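PDB 6LSV: probable 2-oxoglutarate-dependent dioxygenase At5g05600 from Arabidopsis thaliana, which oxidises the stress hormone jasmonate to 12-hydroxyjasmonate, using iron, molecular oxygen and 2-oxoglutarate, and takes part in the jasmonate defence-signalling pathway. Local coordinates for residues S20-D23 with R24-K27; R98-F101 with H102-V105; D166-G169 with E170-K174; G268-I271 with Q272-S275; P325-T328 with F329-R333. All coordinates share one frame; numbering follows the deposited sequence.

Contact 1 of 5, residues S20-D23 with R24-K27; sequences SLPD and RYIK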
loop_
_atom_site.group_PDB
_atom_site.type_symbol
_atom_site.label_atom_id
_atom_site.label_comp_id
_atom_site.label_asym_id
_atom_site.label_seq_id
_atom_site.Cartn_x
_atom_site.Cartn_y
_atom_site.Cartn_z
ATOM N N SER A 20 4.099 26.412 -13.595
ATOM C CA SER A 20 2.722 25.964 -13.465
ATOM C C SER A 20 2.709 24.467 -13.192
ATOM O O SER A 20 3.754 23.812 -13.122
ATOM C CB SER A 20 1.917 26.287 -14.728
ATOM O OG SER A 20 2.593 25.805 -15.878
ATOM N N LEU A 21 1.506 23.924 -13.034
ATOM C CA LEU A 21 1.299 22.488 -12.944
ATOM C C LEU A 21 0.644 22.016 -14.230
ATOM O O LEU A 21 -0.435 22.519 -14.580
ATOM C CB LEU A 21 0.423 22.141 -11.741
ATOM C CG LEU A 21 0.559 20.722 -11.190
ATOM C CD1 LEU A 21 1.983 20.457 -10.735
ATOM C CD2 LEU A 21 -0.427 20.489 -10.055
ATOM N N PRO A 22 1.254 21.094 -14.971
ATOM C CA PRO A 22 0.597 20.554 -16.168
ATOM C C PRO A 22 -0.795 20.022 -15.842
ATOM O O PRO A 22 -1.037 19.483 -14.759
ATOM C CB PRO A 22 1.544 19.435 -16.615
ATOM C CG PRO A 22 2.879 19.837 -16.072
ATOM C CD PRO A 22 2.603 20.534 -14.771
ATOM N N ASP A 23 -1.720 20.192 -16.794
ATOM C CA ASP A 23 -3.117 19.836 -16.557
ATOM C C ASP A 23 -3.298 18.348 -16.281
ATOM O O ASP A 23 -4.256 17.974 -15.592
ATOM C CB ASP A 23 -3.986 20.270 -17.748
ATOM C CG ASP A 23 -5.487 20.104 -17.479
ATOM O OD1 ASP A 23 -6.001 18.965 -17.545
ATOM O OD2 ASP A 23 -6.152 21.121 -17.182
ATOM N N ARG A 24 -2.398 17.495 -16.780
ATOM C CA ARG A 24 -2.487 16.069 -16.483
ATOM C C ARG A 24 -2.421 15.789 -14.986
ATOM O O ARG A 24 -2.899 14.739 -14.542
ATOM C CB ARG A 24 -1.370 15.297 -17.192
ATOM C CG ARG A 24 -1.376 15.388 -18.718
ATOM C CD ARG A 24 -2.606 14.740 -19.334
ATOM N NE ARG A 24 -2.805 13.369 -18.873
ATOM C CZ ARG A 24 -2.210 12.304 -19.399
ATOM N NH1 ARG A 24 -1.370 12.443 -20.416
ATOM N NH2 ARG A 24 -2.456 11.096 -18.909
ATOM N N TYR A 25 -1.848 16.703 -14.202
ATOM C CA TYR A 25 -1.666 16.515 -12.769
ATOM C C TYR A 25 -2.588 17.403 -11.940
ATOM O O TYR A 25 -2.422 17.479 -10.718
ATOM C CB TYR A 25 -0.204 16.763 -12.389
ATOM C CG TYR A 25 0.768 15.956 -13.222
ATOM C CD1 TYR A 25 1.163 14.685 -12.823
ATOM C CD2 TYR A 25 1.277 16.457 -14.417
ATOM C CE1 TYR A 25 2.040 13.938 -13.584
ATOM C CE2 TYR A 25 2.158 15.714 -15.188
ATOM C CZ TYR A 25 2.535 14.456 -14.766
ATOM O OH TYR A 25 3.408 13.712 -15.522
ATOM N N ILE A 26 -3.553 18.067 -12.569
ATOM C CA ILE A 26 -4.536 18.872 -11.854
ATOM C C ILE A 26 -5.773 18.019 -11.615
ATOM O O ILE A 26 -6.384 17.514 -12.563
ATOM C CB ILE A 26 -4.890 20.150 -12.628
ATOM C CG1 ILE A 26 -3.626 20.931 -12.988
ATOM C CG2 ILE A 26 -5.848 21.012 -11.820
ATOM C CD1 ILE A 26 -3.885 22.133 -13.866
ATOM N N LYS A 27 -6.141 17.859 -10.360
ATOM C CA LYS A 27 -7.327 17.085 -10.038
ATOM C C LYS A 27 -8.564 17.967 -10.096
ATOM O O LYS A 27 -8.469 19.195 -9.990
ATOM C CB LYS A 27 -7.184 16.465 -8.652
ATOM C CG LYS A 27 -5.890 15.689 -8.460
ATOM C CD LYS A 27 -5.720 14.606 -9.518
ATOM C CE LYS A 27 -4.695 13.565 -9.076
ATOM N NZ LYS A 27 -4.474 12.509 -10.104
#

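Contact 2 of 5, residues R98-F101 with H102-V105; sequences REFF and HMPV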
loop_
_atom_site.group_PDB
_atom_site.type_symbol
_atom_site.label_atom_id
_atom_site.label_comp_id
_atom_site.label_asym_id
_atom_site.label_seq_id
_atom_site.Cartn_x
_atom_site.Cartn_y
_atom_site.Cartn_z
ATOM N N ARG A 98 15.546 6.420 -0.696
ATOM C CA ARG A 98 15.694 7.850 -0.948
ATOM C C ARG A 98 16.915 8.125 -1.815
ATOM O O ARG A 98 16.864 8.964 -2.723
ATOM C CB ARG A 98 15.792 8.617 0.370
ATOM C CG ARG A 98 15.806 10.126 0.184
ATOM C CD ARG A 98 16.311 10.853 1.423
ATOM N NE ARG A 98 15.596 10.480 2.644
ATOM C CZ ARG A 98 14.344 10.833 2.918
ATOM N NH1 ARG A 98 13.651 11.565 2.052
ATOM N NH2 ARG A 98 13.783 10.450 4.059
ATOM N N GLU A 99 18.020 7.421 -1.554
ATOM C CA GLU A 99 19.216 7.572 -2.376
ATOM C C GLU A 99 18.958 7.119 -3.808
ATOM O O GLU A 99 19.438 7.743 -4.762
ATOM C CB GLU A 99 20.372 6.786 -1.756
ATOM C CG GLU A 99 21.608 6.655 -2.637
ATOM C CD GLU A 99 22.311 7.983 -2.874
ATOM O OE1 GLU A 99 23.043 8.440 -1.968
ATOM O OE2 GLU A 99 22.136 8.566 -3.967
ATOM N N PHE A 100 18.196 6.035 -3.977
ATOM C CA PHE A 100 17.844 5.577 -5.317
ATOM C C PHE A 100 17.072 6.647 -6.078
ATOM O O PHE A 100 17.348 6.914 -7.252
ATOM C CB PHE A 100 17.032 4.284 -5.230
ATOM C CG PHE A 100 16.475 3.828 -6.550
ATOM C CD1 PHE A 100 17.277 3.163 -7.464
ATOM C CD2 PHE A 100 15.149 4.064 -6.876
ATOM C CE1 PHE A 100 16.769 2.744 -8.680
ATOM C CE2 PHE A 100 14.634 3.647 -8.090
ATOM C CZ PHE A 100 15.445 2.985 -8.993
ATOM N N PHE A 101 16.103 7.282 -5.417
ATOM C CA PHE A 101 15.288 8.287 -6.085
ATOM C C PHE A 101 15.995 9.628 -6.227
ATOM O O PHE A 101 15.555 10.458 -7.030
ATOM C CB PHE A 101 13.965 8.465 -5.342
ATOM C CG PHE A 101 12.995 7.341 -5.567
ATOM C CD1 PHE A 101 12.380 7.178 -6.800
ATOM C CD2 PHE A 101 12.705 6.439 -4.553
ATOM C CE1 PHE A 101 11.488 6.142 -7.018
ATOM C CE2 PHE A 101 11.812 5.399 -4.763
ATOM C CZ PHE A 101 11.204 5.250 -5.999
ATOM N N HIS A 102 17.071 9.862 -5.475
ATOM C CA HIS A 102 17.873 11.065 -5.670
ATOM C C HIS A 102 18.848 10.943 -6.832
ATOM O O HIS A 102 19.406 11.960 -7.259
ATOM C CB HIS A 102 18.631 11.409 -4.390
ATOM C CG HIS A 102 17.765 12.016 -3.331
ATOM N ND1 HIS A 102 18.235 12.343 -2.078
ATOM C CD2 HIS A 102 16.453 12.349 -3.342
ATOM C CE1 HIS A 102 17.249 12.855 -1.362
ATOM N NE2 HIS A 102 16.158 12.871 -2.106
ATOM N N MET A 103 19.060 9.732 -7.350
ATOM C CA MET A 103 19.802 9.501 -8.582
ATOM C C MET A 103 19.213 10.325 -9.718
ATOM O O MET A 103 18.025 10.671 -9.684
ATOM C CB MET A 103 19.766 8.022 -8.963
ATOM C CG MET A 103 20.896 7.190 -8.423
ATOM S SD MET A 103 21.211 5.843 -9.568
ATOM C CE MET A 103 19.684 4.916 -9.432
ATOM N N PRO A 104 20.005 10.661 -10.735
ATOM C CA PRO A 104 19.428 11.255 -11.946
ATOM C C PRO A 104 18.370 10.337 -12.543
ATOM O O PRO A 104 18.490 9.111 -12.494
ATOM C CB PRO A 104 20.634 11.410 -12.876
ATOM C CG PRO A 104 21.805 11.512 -11.949
ATOM C CD PRO A 104 21.478 10.630 -10.775
ATOM N N VAL A 105 17.323 10.951 -13.101
ATOM C CA VAL A 105 16.192 10.190 -13.628
ATOM C C VAL A 105 16.656 9.166 -14.656
ATOM O O VAL A 105 16.169 8.029 -14.686
ATOM C CB VAL A 105 15.137 11.142 -14.221
ATOM C CG1 VAL A 105 13.883 10.382 -14.566
ATOM C CG2 VAL A 105 14.823 12.270 -13.258
#

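Contact 3 of 5, residues D166-G169 with E170-K174; sequences DEYG and EELVK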
loop_
_atom_site.group_PDB
_atom_site.type_symbol
_atom_site.label_atom_id
_atom_site.label_comp_id
_atom_site.label_asym_id
_atom_site.label_seq_id
_atom_site.Cartn_x
_atom_site.Cartn_y
_atom_site.Cartn_z
ATOM N N ASP A 166 16.048 -7.289 0.935
ATOM C CA ASP A 166 15.829 -8.697 1.255
ATOM C C ASP A 166 15.581 -8.902 2.744
ATOM O O ASP A 166 14.705 -9.683 3.135
ATOM C CB ASP A 166 17.025 -9.530 0.794
ATOM C CG ASP A 166 16.631 -10.936 0.389
ATOM O OD1 ASP A 166 15.590 -11.085 -0.281
ATOM O OD2 ASP A 166 17.355 -11.889 0.749
ATOM N N GLU A 167 16.342 -8.212 3.595
ATOM C CA GLU A 167 16.141 -8.371 5.029
ATOM C C GLU A 167 14.870 -7.665 5.489
ATOM O O GLU A 167 14.108 -8.219 6.287
ATOM C CB GLU A 167 17.360 -7.857 5.795
ATOM C CG GLU A 167 17.421 -8.361 7.230
ATOM C CD GLU A 167 18.237 -7.462 8.140
ATOM O OE1 GLU A 167 18.997 -6.618 7.623
ATOM O OE2 GLU A 167 18.110 -7.597 9.376
ATOM N N TYR A 168 14.626 -6.450 4.990
ATOM C CA TYR A 168 13.381 -5.753 5.300
ATOM C C TYR A 168 12.175 -6.597 4.906
ATOM O O TYR A 168 11.228 -6.750 5.686
ATOM C CB TYR A 168 13.356 -4.400 4.589
ATOM C CG TYR A 168 12.218 -3.480 4.968
ATOM C CD1 TYR A 168 12.278 -2.697 6.116
ATOM C CD2 TYR A 168 11.098 -3.366 4.157
ATOM C CE1 TYR A 168 11.241 -1.842 6.452
ATOM C CE2 TYR A 168 10.061 -2.516 4.481
ATOM C CZ TYR A 168 10.133 -1.757 5.627
ATOM O OH TYR A 168 9.092 -0.914 5.941
ATOM N N GLY A 169 12.206 -7.171 3.699
ATOM C CA GLY A 169 11.127 -8.053 3.284
ATOM C C GLY A 169 10.988 -9.271 4.178
ATOM O O GLY A 169 9.874 -9.687 4.508
ATOM N N GLU A 170 12.116 -9.855 4.588
ATOM C CA GLU A 170 12.074 -10.998 5.494
ATOM C C GLU A 170 11.423 -10.627 6.819
ATOM O O GLU A 170 10.606 -11.386 7.355
ATOM C CB GLU A 170 13.487 -11.527 5.733
ATOM C CG GLU A 170 13.813 -12.826 5.029
ATOM C CD GLU A 170 15.071 -13.466 5.575
ATOM O OE1 GLU A 170 14.999 -14.085 6.657
ATOM O OE2 GLU A 170 16.133 -13.336 4.929
ATOM N N GLU A 171 11.776 -9.462 7.365
ATOM C CA GLU A 171 11.265 -9.072 8.673
ATOM C C GLU A 171 9.775 -8.767 8.621
ATOM O O GLU A 171 9.036 -9.095 9.556
ATOM C CB GLU A 171 12.044 -7.864 9.194
ATOM C CG GLU A 171 13.469 -8.181 9.613
ATOM C CD GLU A 171 13.531 -9.184 10.750
ATOM O OE1 GLU A 171 14.006 -10.317 10.520
ATOM O OE2 GLU A 171 13.097 -8.841 11.871
ATOM N N LEU A 172 9.312 -8.141 7.537
ATOM C CA LEU A 172 7.903 -7.775 7.444
ATOM C C LEU A 172 7.026 -8.969 7.092
ATOM O O LEU A 172 5.836 -8.975 7.424
ATOM C CB LEU A 172 7.720 -6.643 6.432
ATOM C CG LEU A 172 7.743 -5.239 7.050
ATOM C CD1 LEU A 172 9.090 -4.932 7.687
ATOM C CD2 LEU A 172 7.403 -4.182 6.031
ATOM N N VAL A 173 7.583 -9.985 6.431
ATOM C CA VAL A 173 6.854 -11.238 6.260
ATOM C C VAL A 173 6.605 -11.889 7.617
ATOM O O VAL A 173 5.502 -12.379 7.896
ATOM C CB VAL A 173 7.616 -12.175 5.304
ATOM C CG1 VAL A 173 7.134 -13.613 5.453
ATOM C CG2 VAL A 173 7.458 -11.708 3.863
ATOM N N LYS A 174 7.620 -11.887 8.488
ATOM C CA LYS A 174 7.457 -12.427 9.836
ATOM C C LYS A 174 6.439 -11.620 10.634
ATOM O O LYS A 174 5.581 -12.186 11.323
ATOM C CB LYS A 174 8.804 -12.440 10.563
ATOM C CG LYS A 174 9.792 -13.479 10.063
ATOM C CD LYS A 174 11.106 -13.396 10.824
ATOM C CE LYS A 174 12.198 -14.199 10.134
ATOM N NZ LYS A 174 13.513 -13.496 10.149
#

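Contact 4 of 5, residues G268-I271 with Q272-S275; sequences GDQI and QILS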
loop_
_atom_site.group_PDB
_atom_site.type_symbol
_atom_site.label_atom_id
_atom_site.label_comp_id
_atom_site.label_asym_id
_atom_site.label_seq_id
_atom_site.Cartn_x
_atom_site.Cartn_y
_atom_site.Cartn_z
ATOM N N GLY A 268 -6.471 -4.589 3.838
ATOM C CA GLY A 268 -6.644 -4.536 2.403
ATOM C C GLY A 268 -8.006 -5.046 1.954
ATOM O O GLY A 268 -8.807 -5.541 2.751
ATOM N N ASP A 269 -8.248 -4.914 0.646
ATOM C CA ASP A 269 -9.525 -5.333 0.074
ATOM C C ASP A 269 -9.779 -6.818 0.304
ATOM O O ASP A 269 -10.921 -7.231 0.540
ATOM C CB ASP A 269 -9.558 -5.014 -1.422
ATOM C CG ASP A 269 -10.009 -3.592 -1.709
ATOM O OD1 ASP A 269 -10.369 -2.870 -0.752
ATOM O OD2 ASP A 269 -10.009 -3.200 -2.897
ATOM N N GLN A 270 -8.726 -7.637 0.241
ATOM C CA GLN A 270 -8.906 -9.078 0.375
ATOM C C GLN A 270 -9.373 -9.463 1.774
ATOM O O GLN A 270 -10.166 -10.401 1.923
ATOM C CB GLN A 270 -7.606 -9.802 0.025
ATOM C CG GLN A 270 -7.195 -9.646 -1.430
ATOM C CD GLN A 270 -8.340 -9.913 -2.389
ATOM O OE1 GLN A 270 -8.954 -10.979 -2.357
ATOM N NE2 GLN A 270 -8.639 -8.940 -3.243
ATOM N N ILE A 271 -8.909 -8.757 2.805
ATOM C CA ILE A 271 -9.343 -9.091 4.157
ATOM C C ILE A 271 -10.759 -8.589 4.411
ATOM O O ILE A 271 -11.534 -9.252 5.109
ATOM C CB ILE A 271 -8.338 -8.547 5.187
ATOM C CG1 ILE A 271 -7.035 -9.344 5.110
ATOM C CG2 ILE A 271 -8.910 -8.607 6.599
ATOM C CD1 ILE A 271 -6.056 -9.044 6.222
ATOM N N GLN A 272 -11.136 -7.441 3.838
ATOM C CA GLN A 272 -12.527 -7.005 3.934
ATOM C C GLN A 272 -13.466 -8.071 3.385
ATOM O O GLN A 272 -14.527 -8.336 3.964
ATOM C CB GLN A 272 -12.729 -5.679 3.197
ATOM C CG GLN A 272 -14.206 -5.302 3.007
ATOM C CD GLN A 272 -14.431 -3.834 2.663
ATOM O OE1 GLN A 272 -13.628 -2.966 3.003
ATOM N NE2 GLN A 272 -15.541 -3.553 1.995
ATOM N N ILE A 273 -13.076 -8.712 2.279
ATOM C CA ILE A 273 -13.898 -9.764 1.690
ATOM C C ILE A 273 -13.913 -11.002 2.581
ATOM O O ILE A 273 -14.968 -11.606 2.805
ATOM C CB ILE A 273 -13.405 -10.091 0.269
ATOM C CG1 ILE A 273 -13.520 -8.862 -0.636
ATOM C CG2 ILE A 273 -14.187 -11.255 -0.320
ATOM C CD1 ILE A 273 -12.542 -8.867 -1.783
ATOM N N LEU A 274 -12.748 -11.398 3.107
ATOM C CA LEU A 274 -12.684 -12.588 3.953
ATOM C C LEU A 274 -13.484 -12.404 5.237
ATOM O O LEU A 274 -14.200 -13.317 5.670
ATOM C CB LEU A 274 -11.228 -12.930 4.268
ATOM C CG LEU A 274 -10.467 -13.665 3.158
ATOM C CD1 LEU A 274 -8.980 -13.705 3.451
ATOM C CD2 LEU A 274 -11.003 -15.074 2.972
ATOM N N SER A 275 -13.392 -11.229 5.852
ATOM C CA SER A 275 -14.143 -10.938 7.064
ATOM C C SER A 275 -15.617 -10.660 6.793
ATOM O O SER A 275 -16.314 -10.201 7.703
ATOM C CB SER A 275 -13.516 -9.748 7.799
ATOM O OG SER A 275 -13.690 -8.539 7.081
#

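Contact 5 of 5, residues P325-T328 with F329-R333; sequences PPMT and FDQYR. With JAA ({(1R,2R)-3-oxo-2-[(2Z)-pent-2-en-1-yl]cyclopentyl}acetic acid), chain D.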
loop_
_atom_site.group_PDB
_atom_site.type_symbol
_atom_site.label_atom_id
_atom_site.label_comp_id
_atom_site.label_asym_id
_atom_site.label_seq_id
_atom_site.Cartn_x
_atom_site.Cartn_y
_atom_site.Cartn_z
ATOM N N PRO A 325 -18.988 -12.550 -4.102
ATOM C CA PRO A 325 -18.751 -13.827 -4.780
ATOM C C PRO A 325 -17.275 -14.178 -4.767
ATOM O O PRO A 325 -16.426 -13.319 -4.485
ATOM C CB PRO A 325 -19.246 -13.560 -6.208
ATOM C CG PRO A 325 -19.093 -12.087 -6.378
ATOM C CD PRO A 325 -19.423 -11.502 -5.039
ATOM N N PRO A 326 -16.923 -15.431 -5.063
ATOM C CA PRO A 326 -15.504 -15.808 -5.073
ATOM C C PRO A 326 -14.767 -15.210 -6.263
ATOM O O PRO A 326 -15.302 -15.120 -7.371
ATOM C CB PRO A 326 -15.546 -17.339 -5.157
ATOM C CG PRO A 326 -16.883 -17.643 -5.769
ATOM C CD PRO A 326 -17.806 -16.599 -5.222
ATOM N N MET A 327 -13.520 -14.805 -6.020
ATOM C CA MET A 327 -12.663 -14.266 -7.069
ATOM C C MET A 327 -11.218 -14.361 -6.609
ATOM O O MET A 327 -10.897 -13.957 -5.487
ATOM C CB MET A 327 -13.029 -12.811 -7.398
ATOM C CG MET A 327 -12.175 -12.184 -8.495
ATOM S SD MET A 327 -12.565 -10.447 -8.816
ATOM C CE MET A 327 -13.799 -10.590 -10.104
ATOM N N THR A 328 -10.354 -14.898 -7.464
ATOM C CA THR A 328 -8.943 -14.969 -7.125
ATOM C C THR A 328 -8.346 -13.567 -7.050
ATOM O O THR A 328 -8.882 -12.603 -7.605
ATOM C CB THR A 328 -8.173 -15.802 -8.151
ATOM O OG1 THR A 328 -8.092 -15.080 -9.387
ATOM C CG2 THR A 328 -8.864 -17.134 -8.389
ATOM N N PHE A 329 -7.220 -13.459 -6.342
ATOM C CA PHE A 329 -6.506 -12.190 -6.308
ATOM C C PHE A 329 -5.844 -11.878 -7.643
ATOM O O PHE A 329 -5.602 -10.704 -7.946
ATOM C CB PHE A 329 -5.465 -12.194 -5.187
ATOM C CG PHE A 329 -4.775 -10.876 -5.003
ATOM C CD1 PHE A 329 -5.513 -9.715 -4.834
ATOM C CD2 PHE A 329 -3.394 -10.795 -5.010
ATOM C CE1 PHE A 329 -4.882 -8.495 -4.669
ATOM C CE2 PHE A 329 -2.756 -9.581 -4.846
ATOM C CZ PHE A 329 -3.502 -8.426 -4.675
ATOM N N ASP A 330 -5.554 -12.903 -8.448
ATOM C CA ASP A 330 -5.065 -12.665 -9.801
ATOM C C ASP A 330 -6.099 -11.924 -10.637
ATOM O O ASP A 330 -5.757 -11.009 -11.395
ATOM C CB ASP A 330 -4.699 -13.990 -10.462
ATOM C CG ASP A 330 -3.257 -14.369 -10.236
ATOM O OD1 ASP A 330 -2.445 -13.455 -9.975
ATOM O OD2 ASP A 330 -2.937 -15.574 -10.324
ATOM N N GLN A 331 -7.372 -12.308 -10.515
ATOM C CA GLN A 331 -8.428 -11.597 -11.226
ATOM C C GLN A 331 -8.659 -10.219 -10.625
ATOM O O GLN A 331 -8.861 -9.242 -11.353
ATOM C CB GLN A 331 -9.726 -12.403 -11.191
ATOM C CG GLN A 331 -9.818 -13.516 -12.210
ATOM C CD GLN A 331 -10.515 -14.745 -11.653
ATOM O OE1 GLN A 331 -11.548 -14.640 -10.990
ATOM N NE2 GLN A 331 -9.958 -15.917 -11.927
ATOM N N TYR A 332 -8.635 -10.127 -9.294
ATOM C CA TYR A 332 -9.001 -8.885 -8.622
ATOM C C TYR A 332 -7.995 -7.777 -8.908
ATOM O O TYR A 332 -8.378 -6.641 -9.212
ATOM C CB TYR A 332 -9.118 -9.125 -7.118
ATOM C CG TYR A 332 -9.742 -7.977 -6.361
ATOM C CD1 TYR A 332 -8.987 -6.874 -5.983
ATOM C CD2 TYR A 332 -11.088 -7.998 -6.025
ATOM C CE1 TYR A 332 -9.557 -5.825 -5.293
ATOM C CE2 TYR A 332 -11.665 -6.953 -5.332
ATOM C CZ TYR A 332 -10.894 -5.870 -4.969
ATOM O OH TYR A 332 -11.462 -4.827 -4.282
ATOM N N ARG A 333 -6.703 -8.085 -8.809
ATOM C CA ARG A 333 -5.682 -7.049 -8.921
ATOM C C ARG A 333 -5.663 -6.378 -10.289
ATOM O O ARG A 333 -5.057 -5.309 -10.426
ATOM C CB ARG A 333 -4.308 -7.639 -8.607
ATOM C CG ARG A 333 -3.756 -8.504 -9.719
ATOM C CD ARG A 333 -2.766 -9.502 -9.182
ATOM N NE ARG A 333 -1.812 -8.872 -8.279
ATOM C CZ ARG A 333 -0.842 -9.530 -7.657
ATOM N NH1 ARG A 333 -0.710 -10.835 -7.846
ATOM N NH2 ARG A 333 -0.009 -8.885 -6.849
HETATM O O01 JAA D . 1.833 -0.538 -7.929
HETATM O O02 JAA D . -0.520 -6.271 -6.487
HETATM O O03 JAA D . -1.328 -6.114 -8.499
HETATM C C04 JAA D . 0.165 -3.433 -7.426
HETATM C C05 JAA D . 0.080 -1.809 -7.401
HETATM C C06 JAA D . 0.727 -3.751 -8.837
HETATM C C07 JAA D . 1.255 -2.568 -9.317
HETATM C C08 JAA D . 1.117 -1.466 -8.109
HETATM C C09 JAA D . 0.191 -1.238 -5.920
HETATM C C10 JAA D . -1.113 -4.045 -7.253
HETATM C C11 JAA D . -1.195 -1.169 -5.277
HETATM C C12 JAA D . -0.980 -5.562 -7.422
HETATM C C13 JAA D . -1.622 -0.085 -4.658
HETATM C C14 JAA D . -0.752 1.166 -4.558
HETATM C C15 JAA D . -1.540 2.378 -5.053
#

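Contact 1 of 5, residues S20-D23 with R24-K27
P22 and Y25 meet across a short 3-10 turn, the proline CB lying at the edge of the tyrosine ring, near its plane and 3.7 Å from Y25 CD2. Two successive i to i+3 backbone bonds wind the turn: Y25 N donates to P22 O at 2.9 Å and I26 N to D23 O at 3.1 Å. In both, the donor stands well above the carbonyl plane, in keeping with so tight a coil. Proline suits the entrance because its ring restrains phi and its nitrogen has no N-H that would need a partner. I26 folds back against the start of the turn: CG1 stands anti to the carbonyl carbon (chi1 -53°), and CD1 continues from it to lie 3.6 Å from D23 CA. The D23 side chain crosses the isoleucine at about a right angle, its carboxylate at the surface. Apolar L21 suits the buried side, its CD2 3.7 Å from Y25 O. Farther out, W135 meets the Y25 ring edge-to-face and also packs on L21, and K27 NZ pairs with D134. The turn thus joins the N-terminal loop to residues 131-135, where R24 NH2, already paired with E5, donates to A131 O.

Contact 2 of 5, residues R98-F101 with H102-V105
R98 lays its aliphatic stem over the imidazole of H102 in the last turn of helix 87-102, a CH-pi contact with R98 CG 3.8 Å from the ring centroid and 28° off its normal. The two side chains run alongside one another, pointing the same way, because the arginine CG is anti to its own nitrogen (chi1 -174°) and its chain bends only later. R98 O accepts H102 N at 2.9 Å, an i to i+4 bond. One residue on, H102 N and M103 N both make weak bonds to E99 O, H102 N being shared with R98 O. F100 O takes M103 N at 3.3 Å in an i to i+3 bond, where the pattern shifts from i+4 near the helix's end. F101 turns its ring inward, with F100 CD2 over the centre of one face, and packs on V209 and Y211 of strand 204-212, a place that suits a large flat hydrocarbon. Beyond the segments, one carboxylate of E293 serves two side chains, OE1 accepting from H102 NE2 and OE2 pairing with R98 NH1, while E95 pairs with R98 NE. M103, buried and flexible, bends at its thioether, bringing CE to 3.6 Å from F100 CD1.

Contact 3 of 5, residues D166-G169 with E170-K174
Y168 carries the side chain of L172 on its ring: the leucine CD1 stands over the middle of one face, 3.9 Å from the centroid and 11° off the normal, a well-centred CH-pi contact. The other methyl, CD2, lies beyond the rim on the hydroxyl side, 3.5 Å from Y168 CE2. The tyrosine is brought there by a CG anti to the backbone nitrogen (chi1 -172°), which sends the ring along the helix toward the residue four places on. Both residues belong to the inner side of the amphipathic helix 161-186, which lies against the main beta sheet of the jelly-roll core: Y168 touches L297, L237 and F263, and L172 touches F299, I235 and F263. Between them G169 is buried and takes up little room, its carbonyl accepting V173 N at 3.0 Å in the regular i to i+4 pattern that also joins L172 N to Y168 O. The outer side is acidic. D166 OD2 and E170 OE2 come within 4.6 Å of each other, an unfavourable approach that K149, paired with D166 OD1, may partly offset. Long, flexible K174 reaches back to the glutamates, its NZ making a salt bridge of 3.2 Å to E171 OE1, weak as a hydrogen bond, and a long one of 3.8 Å to E170 OE1.

Contact 4 of 5, residues G268-I271 with Q272-S275
I271 and Q272 sit at the middle of the short helix 269-274, with Q270 just before them, and each uses a different part of itself. I271 gives its carbonyl to the helix end: I271 O accepts S275 N at 2.8 Å, while S275 OG lies 3.0 Å from the same oxygen. Its branched side chain points away to F198 and Y279, an apolar place that suits isoleucine. Q272 binds through the backbone, its N meeting G268 O at 3.2 Å in the carbonyl plane; G268 is the N-cap residue. The extended Q272 side chain leads its amide away from the first half of the helix, where OE1 accepts from S281 N and K344 NZ and NE2 bonds to Y324 OH, so a buried polar end is satisfied. Q270 bends at chi2 (-48°) and lies beside I273, pointing the same way, with NE2 donating to P230 O. The helix follows strand 263-267 in the jelly-roll core. I309 of strand 308-309 packs on Q270, I273 and L274, helix 329-332 covers Q270 and I273, and V347 of helix 345-348 touches D269 and Q272.

Contact 5 of 5, residues P325-T328 with F329-R333
T328 O accepts Y332 N at 3.0 Å, the shortest polar bond between 325-328 and 329-333. M327, just before, runs extended to its thioether, CG 3.6 Å from Q331 CB, and its SD stands obliquely off the Y332 ring, 5.2 Å from the centroid, a Met-aromatic contact. Y332 OH bonds to D269 OD2. The chain leading to R333 starts as helix 329-332, which T328 N-caps: T328 OG1 accepts Q331 N at 3.1 Å (159° at the hydrogen), placed for it by a chi1 of 71° that sets the hydroxyl between the backbone N and the carbonyl carbon. R333 N is held by F329 O, continuing the winding to the substrate-binding residue. The CE2 corner of F329 stands over one face of the tilted R333 guanidinium. R333 NE holds O03 of the jasmonate carboxylate at 2.8 Å, and R208 and R337 also bond to the ligand. Arginine suits the task because its parallel N-H groups match two oxygens, a two-pronged grip that fixes the carboxylate's rotation. R333 NH2 donates to the other oxygen, O02, at 2.7 Å and almost straight, 172° at the hydrogen, with O02 at the edge of the guanidinium and near its plane.

How the contacts relate
Contact 4 is wholly buried, whereas the others each turn one side to the surface. Contacts 4 and 5 are direct neighbours, their centres about 11 Å apart; Q270 NE2 packs against the rings of F329 and Y332, so the buried helix backs the helix that leads to the substrate-binding arginine. Contacts 2 and 3 lie on separate helices against the main sheet, each pairing an apolar inner face with charged groups farther out. In the core, contact 4 instead satisfies its side-chain amides, while contact 5 joins a side-chain N-cap to anion binding. Contact 1, in the N-terminal loop, relies on i to i+3 bonds, unlike the regular i to i+4 ladders of contacts 3 and 4.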